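Local atomic coordinates of predicted sugar phosphatases of the HAD superfamily (Cytophaga hutchinsonii, PDB entry 2HX1), a protein that probably hydrolyses phosphate esters of sugars or related small molecules, as a magnesium-binding member of the HAD superfamily. Residues D48-A56 / F202-A213; D127-L138 / L156-A167. One frame throughout, in Å; residues are numbered along the deposited sequence.

Interaction 1: residues D48-A56 / F202-A213; sequences DYYIVTNDA and FGKPDSQMFMFA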
loop_
_atom_site.group_PDB
_atom_site.type_symbol
_atom_site.label_atom_id
_atom_site.label_comp_id
_atom_site.label_asym_id
_atom_site.label_seq_id
_atom_site.Cartn_x
_atom_site.Cartn_y
_atom_site.Cartn_z
ATOM N N ASP A 48 20.624 -10.712 34.519
ATOM C CA ASP A 48 21.177 -10.106 33.317
ATOM C C ASP A 48 20.121 -9.318 32.554
ATOM O O ASP A 48 18.910 -9.595 32.650
ATOM C CB ASP A 48 21.792 -11.185 32.413
ATOM C CG ASP A 48 23.030 -11.812 33.043
ATOM O OD1 ASP A 48 24.004 -11.055 33.256
ATOM O OD2 ASP A 48 23.009 -13.030 33.373
ATOM N N TYR A 49 20.588 -8.333 31.790
ATOM C CA TYR A 49 19.717 -7.621 30.893
ATOM C C TYR A 49 20.554 -7.051 29.746
ATOM O O TYR A 49 21.776 -6.923 29.863
ATOM C CB TYR A 49 18.974 -6.503 31.652
ATOM C CG TYR A 49 19.893 -5.356 31.922
ATOM C CD1 TYR A 49 20.146 -4.406 30.933
ATOM C CD2 TYR A 49 20.577 -5.254 33.138
ATOM C CE1 TYR A 49 21.038 -3.386 31.136
ATOM C CE2 TYR A 49 21.487 -4.196 33.368
ATOM C CZ TYR A 49 21.707 -3.271 32.350
ATOM O OH TYR A 49 22.585 -2.225 32.503
ATOM N N TYR A 50 19.882 -6.757 28.634
ATOM C CA TYR A 50 20.427 -5.965 27.534
ATOM C C TYR A 50 19.391 -4.950 27.147
ATOM O O TYR A 50 18.187 -5.150 27.391
ATOM C CB TYR A 50 20.726 -6.791 26.298
ATOM C CG TYR A 50 21.856 -7.756 26.450
ATOM C CD1 TYR A 50 23.179 -7.351 26.266
ATOM C CD2 TYR A 50 21.609 -9.089 26.767
ATOM C CE1 TYR A 50 24.234 -8.269 26.408
ATOM C CE2 TYR A 50 22.629 -9.982 26.916
ATOM C CZ TYR A 50 23.938 -9.577 26.739
ATOM O OH TYR A 50 24.926 -10.507 26.874
ATOM N N ILE A 51 19.863 -3.880 26.516
ATOM C CA ILE A 51 19.006 -2.950 25.811
ATOM C C ILE A 51 19.139 -3.292 24.333
ATOM O O ILE A 51 20.254 -3.390 23.835
ATOM C CB ILE A 51 19.425 -1.474 26.101
ATOM C CG1 ILE A 51 19.136 -1.143 27.578
ATOM C CG2 ILE A 51 18.735 -0.536 25.139
ATOM C CD1 ILE A 51 19.695 0.133 28.075
ATOM N N VAL A 52 18.009 -3.511 23.661
ATOM C CA VAL A 52 17.971 -3.912 22.260
ATOM C C VAL A 52 17.144 -2.803 21.588
ATOM O O VAL A 52 15.943 -2.659 21.844
ATOM C CB VAL A 52 17.311 -5.279 22.084
ATOM C CG1 VAL A 52 17.232 -5.639 20.632
ATOM C CG2 VAL A 52 18.075 -6.319 22.891
ATOM N N THR A 53 17.818 -2.012 20.762
ATOM C CA THR A 53 17.285 -0.782 20.264
ATOM C C THR A 53 17.549 -0.658 18.767
ATOM O O THR A 53 18.621 -1.079 18.276
ATOM C CB THR A 53 17.938 0.395 21.000
ATOM O OG1 THR A 53 17.401 1.638 20.513
ATOM C CG2 THR A 53 19.453 0.389 20.819
ATOM N N ASN A 54 16.563 -0.108 18.063
ATOM C CA ASN A 54 16.684 0.255 16.650
ATOM C C ASN A 54 17.290 1.656 16.430
ATOM O O ASN A 54 17.242 2.192 15.337
ATOM C CB ASN A 54 15.311 0.169 15.957
ATOM C CG ASN A 54 14.877 -1.253 15.696
ATOM O OD1 ASN A 54 15.600 -2.204 16.036
ATOM N ND2 ASN A 54 13.683 -1.421 15.095
ATOM N N ASP A 55 17.839 2.259 17.472
ATOM C CA ASP A 55 18.539 3.537 17.356
ATOM C C ASP A 55 19.969 3.322 16.831
ATOM O O ASP A 55 20.806 2.874 17.585
ATOM C CB ASP A 55 18.541 4.208 18.728
ATOM C CG ASP A 55 19.113 5.610 18.707
ATOM O OD1 ASP A 55 19.770 6.017 17.720
ATOM O OD2 ASP A 55 18.885 6.306 19.713
ATOM N N ALA A 56 20.226 3.633 15.549
ATOM C CA ALA A 56 21.561 3.561 14.931
ATOM C C ALA A 56 22.167 4.972 14.662
ATOM O O ALA A 56 23.005 5.148 13.781
ATOM C CB ALA A 56 21.478 2.755 13.652
ATOM N N PHE A 202 17.178 -2.707 9.072
ATOM C CA PHE A 202 17.812 -3.536 10.104
ATOM C C PHE A 202 17.175 -3.254 11.432
ATOM O O PHE A 202 16.797 -2.104 11.732
ATOM C CB PHE A 202 19.310 -3.243 10.202
ATOM C CG PHE A 202 20.118 -3.722 8.991
ATOM C CD1 PHE A 202 20.032 -5.037 8.555
ATOM C CD2 PHE A 202 20.976 -2.864 8.335
ATOM C CE1 PHE A 202 20.793 -5.492 7.472
ATOM C CE2 PHE A 202 21.739 -3.310 7.254
ATOM C CZ PHE A 202 21.639 -4.621 6.829
ATOM N N GLY A 203 17.048 -4.313 12.220
ATOM C CA GLY A 203 16.565 -4.207 13.583
ATOM C C GLY A 203 15.248 -4.900 13.729
ATOM O O GLY A 203 14.732 -5.501 12.778
ATOM N N LYS A 204 14.682 -4.762 14.930
ATOM C CA LYS A 204 13.404 -5.372 15.272
ATOM C C LYS A 204 12.379 -4.946 14.228
ATOM O O LYS A 204 12.367 -3.784 13.841
ATOM C CB LYS A 204 12.946 -4.928 16.675
ATOM C CG LYS A 204 14.000 -5.129 17.810
ATOM C CD LYS A 204 13.559 -4.465 19.105
ATOM C CE LYS A 204 13.686 -2.943 19.066
ATOM N NZ LYS A 204 13.515 -2.350 20.400
ATOM N N PRO A 205 11.489 -5.862 13.812
ATOM C CA PRO A 205 11.212 -7.223 14.287
ATOM C C PRO A 205 12.088 -8.368 13.722
ATOM O O PRO A 205 11.758 -9.555 13.926
ATOM C CB PRO A 205 9.783 -7.439 13.820
ATOM C CG PRO A 205 9.724 -6.707 12.521
ATOM C CD PRO A 205 10.565 -5.466 12.737
ATOM N N ASP A 206 13.182 -8.034 13.033
ATOM C CA ASP A 206 14.181 -9.043 12.634
ATOM C C ASP A 206 14.774 -9.600 13.925
ATOM O O ASP A 206 14.540 -9.045 15.000
ATOM C CB ASP A 206 15.328 -8.442 11.809
ATOM C CG ASP A 206 14.901 -7.960 10.399
ATOM O OD1 ASP A 206 13.747 -8.240 9.938
ATOM O OD2 ASP A 206 15.774 -7.317 9.751
ATOM N N SER A 207 15.557 -10.673 13.798
ATOM C CA SER A 207 16.011 -11.462 14.937
ATOM C C SER A 207 17.529 -11.519 15.116
ATOM O O SER A 207 18.005 -12.232 16.025
ATOM C CB SER A 207 15.483 -12.877 14.804
ATOM O OG SER A 207 16.130 -13.552 13.743
ATOM N N GLN A 208 18.291 -10.790 14.282
ATOM C CA GLN A 208 19.760 -10.848 14.371
ATOM C C GLN A 208 20.279 -10.362 15.696
ATOM O O GLN A 208 21.179 -10.970 16.255
ATOM C CB GLN A 208 20.477 -10.101 13.224
ATOM C CG GLN A 208 20.269 -10.739 11.826
ATOM C CD GLN A 208 21.301 -10.284 10.779
ATOM O OE1 GLN A 208 22.470 -10.633 10.870
ATOM N NE2 GLN A 208 20.858 -9.510 9.779
HETATM N N MSE A 209 19.711 -9.281 16.217
HETATM C CA MSE A 209 20.219 -8.716 17.469
HETATM C C MSE A 209 19.940 -9.659 18.638
HETATM O O MSE A 209 20.833 -9.872 19.525
HETATM C CB MSE A 209 19.636 -7.348 17.744
HETATM C CG MSE A 209 20.254 -6.238 16.905
HETATM SE SE MSE A 209 19.496 -4.511 17.391
HETATM C CE MSE A 209 17.603 -4.744 17.032
ATOM N N PHE A 210 18.716 -10.212 18.623
ATOM C CA PHE A 210 18.286 -11.204 19.605
ATOM C C PHE A 210 19.244 -12.373 19.577
ATOM O O PHE A 210 19.675 -12.844 20.604
ATOM C CB PHE A 210 16.884 -11.757 19.307
ATOM C CG PHE A 210 15.758 -10.744 19.386
ATOM C CD1 PHE A 210 15.794 -9.672 20.252
ATOM C CD2 PHE A 210 14.639 -10.900 18.582
ATOM C CE1 PHE A 210 14.724 -8.768 20.314
ATOM C CE2 PHE A 210 13.591 -10.009 18.623
ATOM C CZ PHE A 210 13.625 -8.935 19.498
HETATM N N MSE A 211 19.570 -12.848 18.390
HETATM C CA MSE A 211 20.435 -14.009 18.252
HETATM C C MSE A 211 21.852 -13.745 18.814
HETATM O O MSE A 211 22.490 -14.620 19.395
HETATM C CB MSE A 211 20.489 -14.417 16.778
HETATM C CG MSE A 211 21.280 -15.679 16.527
HETATM SE SE MSE A 211 20.737 -17.279 17.628
HETATM C CE MSE A 211 19.257 -18.137 16.548
ATOM N N PHE A 212 22.338 -12.530 18.610
ATOM C CA PHE A 212 23.637 -12.103 19.124
ATOM C C PHE A 212 23.671 -12.132 20.666
ATOM O O PHE A 212 24.578 -12.705 21.270
ATOM C CB PHE A 212 23.971 -10.705 18.557
ATOM C CG PHE A 212 25.240 -10.143 19.084
ATOM C CD1 PHE A 212 26.451 -10.622 18.643
ATOM C CD2 PHE A 212 25.222 -9.170 20.068
ATOM C CE1 PHE A 212 27.634 -10.111 19.157
ATOM C CE2 PHE A 212 26.392 -8.674 20.604
ATOM C CZ PHE A 212 27.594 -9.127 20.150
ATOM N N ALA A 213 22.637 -11.566 21.286
ATOM C CA ALA A 213 22.501 -11.539 22.741
ATOM C C ALA A 213 22.326 -12.959 23.263
ATOM O O ALA A 213 22.945 -13.345 24.254
ATOM C CB ALA A 213 21.300 -10.683 23.166
HETATM O O HOH W 1 13.975 0.529 19.141
#

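Interaction 2: residues D127-L138 / L156-A167; sequences DSNIGEVNALVL and LLRKRTIPAIVA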
loop_
_atom_site.group_PDB
_atom_site.type_symbol
_atom_site.label_atom_id
_atom_site.label_comp_id
_atom_site.label_asym_id
_atom_site.label_seq_id
_atom_site.Cartn_x
_atom_site.Cartn_y
_atom_site.Cartn_z
ATOM N N ASP A 127 27.996 15.053 -9.686
ATOM C CA ASP A 127 28.529 14.342 -10.842
ATOM C C ASP A 127 30.035 14.059 -10.720
ATOM O O ASP A 127 30.564 13.116 -11.293
ATOM C CB ASP A 127 28.207 15.141 -12.111
ATOM C CG ASP A 127 26.722 15.125 -12.433
ATOM O OD1 ASP A 127 26.070 14.064 -12.247
ATOM O OD2 ASP A 127 26.196 16.174 -12.867
ATOM N N SER A 128 30.728 14.864 -9.947
ATOM C CA SER A 128 32.170 14.683 -9.805
ATOM C C SER A 128 32.537 13.453 -8.984
ATOM O O SER A 128 33.621 12.925 -9.167
ATOM C CB SER A 128 32.860 15.908 -9.172
ATOM O OG SER A 128 33.038 15.749 -7.753
ATOM N N ASN A 129 31.651 12.997 -8.085
ATOM C CA ASN A 129 31.947 11.804 -7.243
ATOM C C ASN A 129 30.850 10.722 -7.175
ATOM O O ASN A 129 31.039 9.681 -6.516
ATOM C CB ASN A 129 32.359 12.229 -5.806
ATOM C CG ASN A 129 31.290 13.054 -5.103
ATOM O OD1 ASN A 129 30.157 13.120 -5.571
ATOM N ND2 ASN A 129 31.647 13.699 -3.972
ATOM N N ILE A 130 29.726 10.932 -7.850
ATOM C CA ILE A 130 28.618 10.001 -7.743
ATOM C C ILE A 130 29.023 8.598 -8.169
ATOM O O ILE A 130 28.517 7.614 -7.657
ATOM C CB ILE A 130 27.385 10.497 -8.533
ATOM C CG1 ILE A 130 26.142 9.696 -8.135
ATOM C CG2 ILE A 130 27.612 10.386 -10.060
ATOM C CD1 ILE A 130 24.840 10.239 -8.702
ATOM N N GLY A 131 29.966 8.493 -9.097
ATOM C CA GLY A 131 30.361 7.177 -9.618
ATOM C C GLY A 131 31.094 6.326 -8.607
ATOM O O GLY A 131 31.325 5.122 -8.823
ATOM N N GLU A 132 31.472 6.954 -7.503
ATOM C CA GLU A 132 32.166 6.270 -6.440
ATOM C C GLU A 132 31.252 5.958 -5.259
ATOM O O GLU A 132 31.693 5.326 -4.310
ATOM C CB GLU A 132 33.341 7.134 -5.992
ATOM C CG GLU A 132 34.587 6.928 -6.835
ATOM C CD GLU A 132 35.353 5.666 -6.414
ATOM O OE1 GLU A 132 36.013 5.682 -5.327
ATOM O OE2 GLU A 132 35.287 4.671 -7.183
ATOM N N VAL A 133 29.989 6.389 -5.303
ATOM C CA VAL A 133 29.088 6.154 -4.181
ATOM C C VAL A 133 28.565 4.734 -4.279
ATOM O O VAL A 133 27.845 4.398 -5.207
ATOM C CB VAL A 133 27.903 7.128 -4.124
ATOM C CG1 VAL A 133 26.935 6.727 -3.001
ATOM C CG2 VAL A 133 28.357 8.543 -3.912
ATOM N N ASN A 134 28.882 3.922 -3.267
ATOM C CA ASN A 134 28.588 2.484 -3.301
ATOM C C ASN A 134 27.518 2.069 -2.311
ATOM O O ASN A 134 27.093 0.914 -2.296
ATOM C CB ASN A 134 29.883 1.716 -3.046
ATOM C CG ASN A 134 30.917 1.954 -4.129
ATOM O OD1 ASN A 134 30.583 2.281 -5.266
ATOM N ND2 ASN A 134 32.171 1.824 -3.773
ATOM N N ALA A 135 27.064 3.012 -1.488
ATOM C CA ALA A 135 25.935 2.752 -0.590
ATOM C C ALA A 135 25.371 4.065 -0.068
ATOM O O ALA A 135 26.044 5.112 -0.061
ATOM C CB ALA A 135 26.336 1.810 0.609
ATOM N N LEU A 136 24.132 3.996 0.386
ATOM C CA LEU A 136 23.473 5.114 1.045
ATOM C C LEU A 136 22.990 4.635 2.403
ATOM O O LEU A 136 22.311 3.612 2.473
ATOM C CB LEU A 136 22.273 5.577 0.215
ATOM C CG LEU A 136 21.290 6.528 0.903
ATOM C CD1 LEU A 136 21.987 7.878 1.154
ATOM C CD2 LEU A 136 20.020 6.682 0.065
ATOM N N VAL A 137 23.310 5.369 3.465
ATOM C CA VAL A 137 22.712 5.093 4.793
ATOM C C VAL A 137 21.910 6.256 5.336
ATOM O O VAL A 137 22.348 7.399 5.280
ATOM C CB VAL A 137 23.770 4.654 5.804
ATOM C CG1 VAL A 137 24.396 3.408 5.311
ATOM C CG2 VAL A 137 24.854 5.725 5.983
ATOM N N LEU A 138 20.720 5.960 5.841
ATOM C CA LEU A 138 19.878 6.933 6.547
ATOM C C LEU A 138 20.079 6.767 8.074
ATOM O O LEU A 138 19.847 5.694 8.628
ATOM C CB LEU A 138 18.405 6.772 6.128
ATOM C CG LEU A 138 17.928 7.735 5.032
ATOM C CD1 LEU A 138 18.919 7.697 3.876
ATOM C CD2 LEU A 138 16.525 7.398 4.564
ATOM N N LEU A 156 19.937 10.104 -6.576
ATOM C CA LEU A 156 21.076 9.227 -6.325
ATOM C C LEU A 156 20.694 7.776 -6.540
ATOM O O LEU A 156 21.443 7.011 -7.162
ATOM C CB LEU A 156 21.557 9.395 -4.892
ATOM C CG LEU A 156 22.683 8.465 -4.443
ATOM C CD1 LEU A 156 23.939 8.626 -5.339
ATOM C CD2 LEU A 156 22.973 8.778 -2.985
ATOM N N LEU A 157 19.529 7.407 -6.022
ATOM C CA LEU A 157 19.056 6.034 -6.090
ATOM C C LEU A 157 18.495 5.653 -7.470
ATOM O O LEU A 157 18.437 4.479 -7.822
ATOM C CB LEU A 157 17.985 5.816 -5.011
ATOM C CG LEU A 157 18.506 5.856 -3.572
ATOM C CD1 LEU A 157 17.344 5.671 -2.599
ATOM C CD2 LEU A 157 19.636 4.816 -3.361
ATOM N N ARG A 158 18.006 6.645 -8.209
ATOM C CA ARG A 158 17.639 6.457 -9.606
ATOM C C ARG A 158 18.882 6.229 -10.459
ATOM O O ARG A 158 18.800 5.552 -11.475
ATOM C CB ARG A 158 16.898 7.680 -10.141
ATOM C CG ARG A 158 15.432 7.802 -9.627
ATOM C CD ARG A 158 14.723 9.108 -10.044
ATOM N NE ARG A 158 14.567 9.191 -11.506
ATOM C CZ ARG A 158 15.384 9.856 -12.323
ATOM N NH1 ARG A 158 16.430 10.557 -11.849
ATOM N NH2 ARG A 158 15.161 9.817 -13.637
ATOM N N LYS A 159 20.026 6.789 -10.050
ATOM C CA LYS A 159 21.242 6.745 -10.856
ATOM C C LYS A 159 22.245 5.705 -10.420
ATOM O O LYS A 159 23.114 5.333 -11.215
ATOM C CB LYS A 159 21.954 8.093 -10.850
ATOM C CG LYS A 159 21.193 9.230 -11.510
ATOM C CD LYS A 159 21.859 10.531 -11.162
ATOM C CE LYS A 159 21.333 11.682 -11.977
ATOM N NZ LYS A 159 21.903 12.981 -11.471
ATOM N N ARG A 160 22.193 5.263 -9.166
ATOM C CA ARG A 160 23.202 4.319 -8.668
ATOM C C ARG A 160 22.548 3.027 -8.177
ATOM O O ARG A 160 21.603 3.044 -7.386
ATOM C CB ARG A 160 24.058 4.949 -7.563
ATOM C CG ARG A 160 24.952 6.092 -8.069
ATOM C CD ARG A 160 26.122 5.589 -8.909
ATOM N NE ARG A 160 27.066 4.825 -8.094
ATOM C CZ ARG A 160 27.855 3.861 -8.558
ATOM N NH1 ARG A 160 27.838 3.546 -9.840
ATOM N NH2 ARG A 160 28.667 3.202 -7.752
ATOM N N THR A 161 23.060 1.902 -8.642
ATOM C CA THR A 161 22.516 0.619 -8.253
ATOM C C THR A 161 23.255 0.191 -6.990
ATOM O O THR A 161 24.255 -0.491 -7.049
ATOM C CB THR A 161 22.628 -0.369 -9.419
ATOM O OG1 THR A 161 21.891 0.178 -10.511
ATOM C CG2 THR A 161 22.041 -1.769 -9.070
ATOM N N ILE A 162 22.775 0.676 -5.845
ATOM C CA ILE A 162 23.489 0.534 -4.571
ATOM C C ILE A 162 22.482 0.204 -3.451
ATOM O O ILE A 162 21.311 0.549 -3.552
ATOM C CB ILE A 162 24.283 1.849 -4.194
ATOM C CG1 ILE A 162 23.304 3.012 -3.987
ATOM C CG2 ILE A 162 25.363 2.145 -5.222
ATOM C CD1 ILE A 162 23.906 4.376 -3.812
ATOM N N PRO A 163 22.941 -0.440 -2.368
ATOM C CA PRO A 163 22.033 -0.638 -1.240
ATOM C C PRO A 163 21.673 0.672 -0.521
ATOM O O PRO A 163 22.532 1.526 -0.299
ATOM C CB PRO A 163 22.828 -1.567 -0.315
ATOM C CG PRO A 163 24.225 -1.274 -0.607
ATOM C CD PRO A 163 24.272 -1.009 -2.096
ATOM N N ALA A 164 20.396 0.837 -0.211
ATOM C CA ALA A 164 19.920 1.910 0.645
ATOM C C ALA A 164 19.512 1.269 1.972
ATOM O O ALA A 164 18.666 0.356 1.988
ATOM C CB ALA A 164 18.742 2.646 0.004
ATOM N N ILE A 165 20.141 1.718 3.063
ATOM C CA ILE A 165 20.011 1.100 4.405
ATOM C C ILE A 165 19.432 2.114 5.425
ATOM O O ILE A 165 19.835 3.291 5.475
ATOM C CB ILE A 165 21.410 0.604 4.907
ATOM C CG1 ILE A 165 22.021 -0.408 3.947
ATOM C CG2 ILE A 165 21.362 -0.077 6.299
ATOM C CD1 ILE A 165 23.490 -0.603 4.185
ATOM N N VAL A 166 18.510 1.667 6.266
ATOM C CA VAL A 166 18.050 2.464 7.401
ATOM C C VAL A 166 17.751 1.530 8.575
ATOM O O VAL A 166 17.399 0.379 8.362
ATOM C CB VAL A 166 16.764 3.311 7.003
ATOM C CG1 VAL A 166 15.548 2.397 6.690
ATOM C CG2 VAL A 166 16.403 4.341 8.100
ATOM N N ALA A 167 17.876 2.037 9.801
ATOM C CA ALA A 167 17.348 1.379 11.013
ATOM C C ALA A 167 15.824 1.404 10.956
ATOM O O ALA A 167 15.230 2.422 10.591
ATOM C CB ALA A 167 17.796 2.114 12.266
#

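Interaction 1: residues D48-A56 / F202-A213
Lys204 reaches from the turn before helix 208-213 to the end of strand 48-53. Its CB and CG lie beside the Asn54 amide, Lys204 CG 3.8 Å from Asn54 OD1. CD passes Val52 CG1. The chain then bends at chi3 (-74°), which turns CE and NZ toward the strand end. CE lies near Val52 O and Asn54 OD1. Lys204 NZ donates to Val52 O at 2.8 Å, tilted 31° from the carbonyl plane. A water bridges NZ and Asn54 N, accepting from both. NZ also forms salt bridges with Asp20, a magnesium ligand, and Asp238. This lysine fits the conserved active-site lysine of HAD phosphatases.

Asn54 answers the backbone of Lys204 with both ends of its amide. Asn54 OD1 accepts from Lys204 N at 2.9 Å, in the carbonyl plane and on a lone pair. Asn54 ND2 donates to Lys204 O at 3.0 Å, close to its own amide plane. Asn168 adds a second partner to each end of that bond, through its O to Asn54 ND2 and its ND2 to Lys204 O. Gly203 leaves room here, since a CB would clash with Asn54 OD1.

The rest is apolar. Selenomethionine Met209 and Val52 lie alongside, pointing opposite ways, with Met209 CE 3.7 Å from Val52 CG1. The Phe210 ring meets the same methyl obliquely. Further back, Ala213 CB sits over one face of the Tyr50 ring, 4.3 Å from its centroid, a CH-pi contact.

Strand 48-53 and helix 208-213 run nearly antiparallel, their axes 9.6 Å apart. The helix packs on one side of the parallel sheet. Ile81 of strand 80-82 and Phe18 of strand 16-19 also touch Ala213, and Ile86 of helix 83-94 touches Met209.

Interaction 2: residues D127-L138 / L156-A167
Val133 O is gripped side-on by Arg160 through two nitrogens. Arg160 NE donates to Val133 O at 3.0 Å. Arg160 NH2 donates to the same Val133 O at 2.9 Å. The oxygen lies almost in the guanidinium plane. NE approaches close to the carbonyl plane, whereas NH2 stands 53° out of it. Bends at chi2 (-73°) and chi3 (-67°) fold the arginine back to this oxygen, with Arg160 CG 3.8 Å from Ile130 CG1. Gly131 O lies over one face of the guanidinium, and Asn134 OD1 is at its edge. Asn134 ND2 is held by Gly97 O. With an alanine here instead of Arg160, Val133 O would probably lose both donors and Ile130 the arm that packs beside it.

The backbone bonds are those of parallel strands. Leu136 N donates to Pro163 O, Ile165 N to Leu136 O, and Leu138 N to Ile165 O at 2.8 Å. Leu136 pairs with Ala164 and Val137 with Ile165. Two CA-H...O contacts, from Ala164 CA and Val137 CA, lie between them.

Apolar contacts run the length of the join. At the helix end, Ile130 CG1 meets Leu156 CD1 at 3.7 Å, and Ile130 CD1 rests on Lys159 CD. The Leu136 and Leu157 side chains lie roughly perpendicular, with Leu136 CD2 3.9 Å from Leu157 CD1. Along the strands, Val133 CG1 touches Ile162 CD1, Ala135 CB touches Pro163 CG, and Leu138 CB packs on Val166 CG2.

Among charges, Lys159 NZ is only near Asp127; its salt bridge goes to Asp179 of the third subunit.

Strand 133-138, helix 146-159 and strand 164-167 form a beta-alpha-beta unit. Backbone bonds and apolar packing hold its strands together. Arg160's two bonds to one carbonyl fix the helix-to-strand return against the start of strand 133-138.

How the interactions relate
Strand 48-53 of interaction 1 and the strands of interaction 2 belong to two different parallel sheets; the contact centres are about 26 Å apart. Interaction 1 reaches the second sheet at Phe202, the end of strand 199-202. Phe202 N probably donates to Val166 O at 3.2 Å, and Phe202 CE2 packs on Ile165 CG2. Ala167 CB also touches Ala56 CB, 4.0 Å away. Along the chain, both segments of interaction 2 fall between those of interaction 1. The magnesium is about 6 Å from the Lys204 side chain and about 13 Å from that of Ala167. A bound buffer molecule (EPE) lies about 4 Å from the Asn54 side chain and about 7 Å from Ala167's, consistent with that end of interaction 2 lying near the site.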